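KLLA0B12012p (Kluyveromyces lactis, PDB 6Y3P) binds the mRNA decapping enzyme Dcp2 directly and, through the C-terminal ATP-grasp domain of tubulin-tyrosine ligase type modelled here, probably binds ATP. Local coordinates at residues T89-V94 against E108-D113; Y76-A79 against H84-S87. All blocks are in the same frame, centred on the assembly; numbering follows the deposited sequence.

Interaction 1: residues T89-V94 against E108-D113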
ATOM      1  N   THR A  89      -9.322   2.160 -10.479  1.00 61.04           N
ATOM      2  CA  THR A  89      -9.982   0.964  -9.932  1.00 60.12           C
ATOM      3  C   THR A  89     -11.048   1.376  -8.902  1.00 59.72           C
ATOM      4  O   THR A  89     -12.179   0.902  -8.984  1.00 59.71           O
ATOM      5  CB  THR A  89      -8.967  -0.005  -9.279  1.00 67.66           C
ATOM      6  OG1 THR A  89      -7.748  -0.001 -10.010  1.00 68.07           O
ATOM      7  CG2 THR A  89      -9.498  -1.425  -9.190  1.00 64.47           C
ATOM      8  N   ILE A  90     -10.690   2.273  -7.965  1.00 53.01           N
ATOM      9  CA  ILE A  90     -11.596   2.731  -6.911  1.00 52.36           C
ATOM     10  C   ILE A  90     -12.747   3.558  -7.506  1.00 57.99           C
ATOM     11  O   ILE A  90     -13.905   3.231  -7.226  1.00 55.96           O
ATOM     12  CB  ILE A  90     -10.855   3.425  -5.727  1.00 53.59           C
ATOM     13  CG1 ILE A  90      -9.988   2.381  -4.987  1.00 53.39           C
ATOM     14  CG2 ILE A  90     -11.843   4.119  -4.757  1.00 51.48           C
ATOM     15  CD1 ILE A  90      -9.028   2.882  -3.958  1.00 56.85           C
ATOM     16  N   HIS A  91     -12.439   4.563  -8.368  1.00 58.30           N
ATOM     17  CA  HIS A  91     -13.454   5.405  -9.015  1.00 60.58           C
ATOM     18  C   HIS A  91     -14.510   4.603  -9.737  1.00 63.98           C
ATOM     19  O   HIS A  91     -15.700   4.887  -9.564  1.00 64.80           O
ATOM     20  CB  HIS A  91     -12.839   6.412  -9.996  1.00 63.79           C
ATOM     21  CG  HIS A  91     -11.847   7.354  -9.397  1.00 68.67           C
ATOM     22  ND1 HIS A  91     -11.917   7.738  -8.063  1.00 71.05           N
ATOM     23  CD2 HIS A  91     -10.788   7.970  -9.979  1.00 72.60           C
ATOM     24  CE1 HIS A  91     -10.887   8.550  -7.870  1.00 71.16           C
ATOM     25  NE2 HIS A  91     -10.181   8.730  -8.995  1.00 72.18           N
ATOM     26  N   SER A  92     -14.092   3.593 -10.535  1.00 59.31           N
ATOM     27  CA  SER A  92     -15.048   2.798 -11.307  1.00 60.14           C
ATOM     28  C   SER A  92     -15.891   1.874 -10.446  1.00 62.96           C
ATOM     29  O   SER A  92     -17.004   1.532 -10.835  1.00 63.60           O
ATOM     30  CB  SER A  92     -14.365   2.040 -12.441  1.00 65.71           C
ATOM     31  OG  SER A  92     -13.313   1.227 -11.959  1.00 80.85           O
ATOM     32  N   TYR A  93     -15.381   1.485  -9.274  1.00 56.67           N
ATOM     33  CA  TYR A  93     -16.107   0.622  -8.351  1.00 55.21           C
ATOM     34  C   TYR A  93     -17.143   1.381  -7.489  1.00 60.59           C
ATOM     35  O   TYR A  93     -18.217   0.841  -7.245  1.00 61.09           O
ATOM     36  CB  TYR A  93     -15.096  -0.099  -7.467  1.00 53.81           C
ATOM     37  CG  TYR A  93     -15.680  -0.918  -6.340  1.00 52.35           C
ATOM     38  CD1 TYR A  93     -16.240  -2.170  -6.578  1.00 54.24           C
ATOM     39  CD2 TYR A  93     -15.598  -0.479  -5.026  1.00 51.61           C
ATOM     40  CE1 TYR A  93     -16.720  -2.957  -5.534  1.00 54.58           C
ATOM     41  CE2 TYR A  93     -16.073  -1.257  -3.973  1.00 52.83           C
ATOM     42  CZ  TYR A  93     -16.633  -2.496  -4.230  1.00 59.21           C
ATOM     43  OH  TYR A  93     -17.087  -3.259  -3.183  1.00 57.46           O
ATOM     44  N   VAL A  94     -16.797   2.580  -6.981  1.00 57.87           N
ATOM     45  CA  VAL A  94     -17.670   3.375  -6.106  1.00 59.49           C
ATOM     46  C   VAL A  94     -18.911   3.905  -6.847  1.00 67.25           C
ATOM     47  O   VAL A  94     -19.924   4.215  -6.197  1.00 68.50           O
ATOM     48  CB  VAL A  94     -16.940   4.503  -5.314  1.00 62.74           C
ATOM     49  CG1 VAL A  94     -16.012   3.927  -4.240  1.00 61.61           C
ATOM     50  CG2 VAL A  94     -16.197   5.467  -6.237  1.00 62.28           C
ATOM     51  N   GLU A 108      -7.721  10.423  -3.352  1.00 55.51           N
ATOM     52  CA  GLU A 108      -7.712  10.443  -4.804  1.00 56.60           C
ATOM     53  C   GLU A 108      -6.500  11.213  -5.300  1.00 61.45           C
ATOM     54  O   GLU A 108      -6.019  12.117  -4.616  1.00 61.16           O
ATOM     55  CB  GLU A 108      -8.956  11.153  -5.336  1.00 58.80           C
ATOM     56  CG  GLU A 108     -10.264  10.480  -5.002  1.00 72.09           C
ATOM     57  CD  GLU A 108     -11.439  11.348  -5.385  1.00 92.56           C
ATOM     58  OE1 GLU A 108     -11.628  12.404  -4.738  1.00 80.80           O
ATOM     59  OE2 GLU A 108     -12.142  10.999  -6.361  1.00 88.34           O
ATOM     60  N   SER A 109      -6.016  10.850  -6.482  1.00 58.38           N
ATOM     61  CA  SER A 109      -4.936  11.534  -7.180  1.00 58.93           C
ATOM     62  C   SER A 109      -5.319  11.598  -8.647  1.00 62.82           C
ATOM     63  O   SER A 109      -6.103  10.770  -9.135  1.00 62.23           O
ATOM     64  CB  SER A 109      -3.603  10.819  -6.996  1.00 64.23           C
ATOM     65  OG  SER A 109      -3.687   9.478  -7.446  1.00 80.45           O
ATOM     66  N   PHE A 110      -4.836  12.632  -9.328  1.00 59.39           N
ATOM     67  CA  PHE A 110      -5.102  12.857 -10.741  1.00 59.28           C
ATOM     68  C   PHE A 110      -3.837  13.354 -11.373  1.00 62.23           C
ATOM     69  O   PHE A 110      -2.971  13.871 -10.680  1.00 58.87           O
ATOM     70  CB  PHE A 110      -6.217  13.891 -10.942  1.00 61.50           C
ATOM     71  CG  PHE A 110      -7.507  13.581 -10.227  1.00 62.51           C
ATOM     72  CD1 PHE A 110      -7.743  14.063  -8.945  1.00 63.88           C
ATOM     73  CD2 PHE A 110      -8.494  12.815 -10.839  1.00 65.06           C
ATOM     74  CE1 PHE A 110      -8.940  13.773  -8.280  1.00 64.70           C
ATOM     75  CE2 PHE A 110      -9.694  12.533 -10.174  1.00 67.27           C
ATOM     76  CZ  PHE A 110      -9.910  13.016  -8.902  1.00 64.22           C
ATOM     77  N   ASN A 111      -3.719  13.167 -12.690  1.00 61.84           N
ATOM     78  CA  ASN A 111      -2.579  13.621 -13.472  1.00 61.88           C
ATOM     79  C   ASN A 111      -3.032  14.743 -14.386  1.00 65.36           C
ATOM     80  O   ASN A 111      -4.043  14.621 -15.082  1.00 64.89           O
ATOM     81  CB  ASN A 111      -1.943  12.463 -14.235  1.00 61.94           C
ATOM     82  CG  ASN A 111      -0.814  11.836 -13.462  1.00 89.96           C
ATOM     83  OD1 ASN A 111      -1.018  10.987 -12.587  1.00 82.21           O
ATOM     84  ND2 ASN A 111       0.398  12.303 -13.717  1.00 87.56           N
ATOM     85  N   ILE A 112      -2.344  15.875 -14.298  1.00 62.82           N
ATOM     86  CA  ILE A 112      -2.667  17.045 -15.105  1.00 64.38           C
ATOM     87  C   ILE A 112      -1.438  17.499 -15.904  1.00 71.00           C
ATOM     88  O   ILE A 112      -0.304  17.329 -15.454  1.00 70.73           O
ATOM     89  CB  ILE A 112      -3.338  18.170 -14.259  1.00 67.06           C
ATOM     90  CG1 ILE A 112      -4.022  19.216 -15.148  1.00 69.42           C
ATOM     91  CG2 ILE A 112      -2.400  18.823 -13.232  1.00 65.54           C
ATOM     92  CD1 ILE A 112      -5.446  19.400 -14.855  1.00 80.33           C
ATOM     93  N   ASP A 113      -1.676  18.006 -17.110  1.00 69.95           N
ATOM     94  CA  ASP A 113      -0.646  18.546 -17.991  1.00 70.97           C
ATOM     95  C   ASP A 113      -1.036  19.978 -18.288  1.00 74.19           C
ATOM     96  O   ASP A 113      -2.072  20.223 -18.914  1.00 75.04           O
ATOM     97  CB  ASP A 113      -0.512  17.724 -19.290  1.00 74.26           C
ATOM     98  CG  ASP A 113      -0.027  16.285 -19.135  1.00 87.66           C
ATOM     99  OD1 ASP A 113       0.732  16.006 -18.169  1.00 86.58           O
ATOM    100  OD2 ASP A 113      -0.367  15.449 -20.004  1.00 95.32           O
TER
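His91, on helix 83-95, reaches across to Glu108, just before strand 109-113, and to Phe110 within it; it is the one residue of 89-94 that touches the other segment. The close end is at CE1. Glu108 OE2 comes within 3.1 Å of His91 CE1, while Glu108 CG lies at the ring's edge, in its plane, 3.5 Å from the same His91 CE1. This is a close contact, not a hydrogen bond: Glu108 OE2 is 3.7 Å from His91 ND1. The carboxylate stands nearly upright against the imidazole, the two planes 78° apart. The extended Glu108 chain (chi2 172°) brings CG to His91 CE1 and OE2 on past it. Its other oxygen, OE1, takes a salt bridge from Lys139, which leaves one oxygen paired with a cation while OE2 rests near the histidine.

The looser side lies toward Phe110. Here His91 NE2 and Phe110 CE2 are 4.0 Å apart, and although the two ring planes are only 13° from parallel, they are slid so far that they barely overlap, with centroids 5.8 Å apart. His91 itself remains partly exposed.

Around this joint, helix 128-136 packs against both segments, with Glu129 touching both His91 and Phe110 and Leu130 touching Phe110. Ile90, meanwhile, meets Leu307 of helix 290-313, and strand 109-113 pairs antiparallel with strand 194-200 at one edge of the sheet.

Interaction 2: residues Y76-A79 against H84-S87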
ATOM      1  N   TYR A  76      -0.680 -10.074 -12.547  1.00 56.95           N
ATOM      2  CA  TYR A  76      -1.419  -8.856 -12.879  1.00 56.66           C
ATOM      3  C   TYR A  76      -1.819  -8.115 -11.620  1.00 59.81           C
ATOM      4  O   TYR A  76      -2.833  -8.439 -11.009  1.00 60.32           O
ATOM      5  CB  TYR A  76      -2.660  -9.176 -13.750  1.00 58.60           C
ATOM      6  CG  TYR A  76      -2.340  -9.810 -15.086  1.00 61.36           C
ATOM      7  CD1 TYR A  76      -1.801  -9.057 -16.127  1.00 63.84           C
ATOM      8  CD2 TYR A  76      -2.537 -11.168 -15.301  1.00 62.11           C
ATOM      9  CE1 TYR A  76      -1.465  -9.639 -17.344  1.00 65.58           C
ATOM     10  CE2 TYR A  76      -2.233 -11.756 -16.521  1.00 64.15           C
ATOM     11  CZ  TYR A  76      -1.703 -10.986 -17.547  1.00 71.61           C
ATOM     12  OH  TYR A  76      -1.410 -11.554 -18.763  1.00 67.92           O
ATOM     13  N   ARG A  77      -1.027  -7.134 -11.215  1.00 55.68           N
ATOM     14  CA  ARG A  77      -1.359  -6.408 -10.012  1.00 55.04           C
ATOM     15  C   ARG A  77      -1.197  -4.874 -10.162  1.00 59.89           C
ATOM     16  O   ARG A  77      -1.317  -4.151  -9.179  1.00 60.69           O
ATOM     17  CB  ARG A  77      -0.588  -6.997  -8.812  1.00 55.48           C
ATOM     18  CG  ARG A  77       0.885  -6.692  -8.744  1.00 60.36           C
ATOM     19  CD  ARG A  77       1.779  -7.850  -9.142  1.00 58.65           C
ATOM     20  NE  ARG A  77       3.077  -7.296  -9.540  1.00 65.92           N
ATOM     21  CZ  ARG A  77       4.144  -7.225  -8.752  1.00 82.17           C
ATOM     22  NH1 ARG A  77       5.258  -6.645  -9.184  1.00 83.44           N
ATOM     23  NH2 ARG A  77       4.113  -7.747  -7.534  1.00 63.02           N
ATOM     24  N   LYS A  78      -0.989  -4.393 -11.398  1.00 56.62           N
ATOM     25  CA  LYS A  78      -0.817  -2.978 -11.778  1.00 56.14           C
ATOM     26  C   LYS A  78      -1.995  -2.103 -11.341  1.00 61.66           C
ATOM     27  O   LYS A  78      -1.794  -0.955 -10.944  1.00 60.86           O
ATOM     28  CB  LYS A  78      -0.578  -2.878 -13.300  1.00 57.74           C
ATOM     29  CG  LYS A  78      -0.949  -1.562 -13.967  1.00 62.02           C
ATOM     30  CD  LYS A  78      -0.235  -1.408 -15.285  1.00 65.82           C
ATOM     31  CE  LYS A  78      -0.610  -0.115 -15.943  1.00 65.06           C
ATOM     32  NZ  LYS A  78       0.244   0.181 -17.122  1.00 64.87           N
ATOM     33  N   ALA A  79      -3.219  -2.674 -11.383  1.00 59.34           N
ATOM     34  CA  ALA A  79      -4.482  -2.048 -10.979  1.00 57.83           C
ATOM     35  C   ALA A  79      -4.498  -1.645  -9.488  1.00 61.32           C
ATOM     36  O   ALA A  79      -5.348  -0.848  -9.104  1.00 62.11           O
ATOM     37  CB  ALA A  79      -5.649  -2.983 -11.295  1.00 58.03           C
ATOM     38  N   HIS A  84      -1.797   5.609 -10.047  1.00 65.52           N
ATOM     39  CA  HIS A  84      -2.678   6.213 -11.050  1.00 65.88           C
ATOM     40  C   HIS A  84      -3.834   5.239 -11.329  1.00 70.69           C
ATOM     41  O   HIS A  84      -5.010   5.616 -11.259  1.00 72.90           O
ATOM     42  CB  HIS A  84      -1.914   6.598 -12.337  1.00 67.84           C
ATOM     43  CG  HIS A  84      -2.798   6.995 -13.490  1.00 72.71           C
ATOM     44  ND1 HIS A  84      -3.243   6.060 -14.417  1.00 75.42           N
ATOM     45  CD2 HIS A  84      -3.290   8.211 -13.832  1.00 75.08           C
ATOM     46  CE1 HIS A  84      -3.995   6.730 -15.280  1.00 75.56           C
ATOM     47  NE2 HIS A  84      -4.046   8.027 -14.978  1.00 75.87           N
ATOM     48  N   TYR A  85      -3.489   3.972 -11.537  1.00 64.72           N
ATOM     49  CA  TYR A  85      -4.428   2.907 -11.849  1.00 63.89           C
ATOM     50  C   TYR A  85      -5.317   2.527 -10.657  1.00 64.24           C
ATOM     51  O   TYR A  85      -6.498   2.243 -10.868  1.00 64.13           O
ATOM     52  CB  TYR A  85      -3.670   1.722 -12.457  1.00 65.66           C
ATOM     53  CG  TYR A  85      -3.156   2.093 -13.830  1.00 70.68           C
ATOM     54  CD1 TYR A  85      -3.959   1.942 -14.959  1.00 74.03           C
ATOM     55  CD2 TYR A  85      -1.927   2.738 -13.988  1.00 72.18           C
ATOM     56  CE1 TYR A  85      -3.530   2.361 -16.218  1.00 76.17           C
ATOM     57  CE2 TYR A  85      -1.493   3.175 -15.242  1.00 74.50           C
ATOM     58  CZ  TYR A  85      -2.288   2.963 -16.361  1.00 84.19           C
ATOM     59  OH  TYR A  85      -1.859   3.330 -17.621  1.00 86.13           O
ATOM     60  N   LEU A  86      -4.784   2.619  -9.413  1.00 57.45           N
ATOM     61  CA  LEU A  86      -5.493   2.373  -8.154  1.00 55.82           C
ATOM     62  C   LEU A  86      -6.706   3.289  -8.109  1.00 60.66           C
ATOM     63  O   LEU A  86      -7.818   2.806  -7.889  1.00 59.83           O
ATOM     64  CB  LEU A  86      -4.576   2.640  -6.923  1.00 54.29           C
ATOM     65  CG  LEU A  86      -5.164   2.366  -5.535  1.00 56.51           C
ATOM     66  CD1 LEU A  86      -5.391   0.867  -5.311  1.00 55.94           C
ATOM     67  CD2 LEU A  86      -4.256   2.906  -4.440  1.00 57.56           C
ATOM     68  N   SER A  87      -6.479   4.605  -8.377  1.00 58.84           N
ATOM     69  CA  SER A  87      -7.499   5.645  -8.428  1.00 59.50           C
ATOM     70  C   SER A  87      -8.604   5.224  -9.368  1.00 66.46           C
ATOM     71  O   SER A  87      -9.753   5.176  -8.938  1.00 68.05           O
ATOM     72  CB  SER A  87      -6.898   6.985  -8.847  1.00 62.93           C
ATOM     73  OG  SER A  87      -6.750   7.862  -7.738  1.00 69.22           O
TER
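Lys78 lays its methylene end over one face of the Tyr85 ring, a combined CH-pi and cation-pi contact between two consecutive helices, 78-81 and 83-95, of the ATP-grasp domain. At the centre of the contact, Lys78 CE sits 3.5 Å from the Tyr85 ring centroid, almost straight above it, 13° off the normal. The ammonium is further out, with Lys78 NZ 4.3 Å from the Tyr85 centroid and off-centre, displaced toward the phenolic end.

Conformation explains the fit. Lys78 CG is roughly anti to the backbone N (chi1 155°), and the chain stays extended to its tip, which carries CE out over the ring. Tyr85 points its CB toward the first helix, and chi1 of -69° sets CG beside its own backbone N, presenting a face to the lysine. The opposite face is taken by the preceding residue: His84 ND1 lies 3.5 Å above the Tyr85 ring plane, offset toward the rim. The tyrosine is thus sandwiched, and Leu317 also touches it. With an alanine in place of Tyr85, the Lys78 ammonium would probably lose its aromatic partner and its chain would be left freer to swing.

Away from the ring the backbones close up, the CA atoms of Ala79 and Tyr85 being nearest. The Ala79 carbonyl oxygen there accepts a CA-H...O contact from Leu86, with Leu86 CA 3.4 Å from Ala79 O.

From the N terminus, the chain leaves the parallel sheet at strand 69-71, enters helix 78-81 and turns at once into helix 83-95; interaction 2 closes across the four residues between its segments, three of them helical. Interaction 1 follows in series on the later part of the same helix and closes a 13-residue connection to strand 109-113. Neither nests in the other, but two bonds that interlock along the chain couple them: Thr89 OG1 to Ala79 O, 2.7 Å, and Ser87 OG to Ser109 O, 3.3 Å, both probable hydrogen bonds. Helix 83-95 is therefore the shared piece, joining the helical turn at 78-81 to the edge of the antiparallel sheet that 109-113 begins.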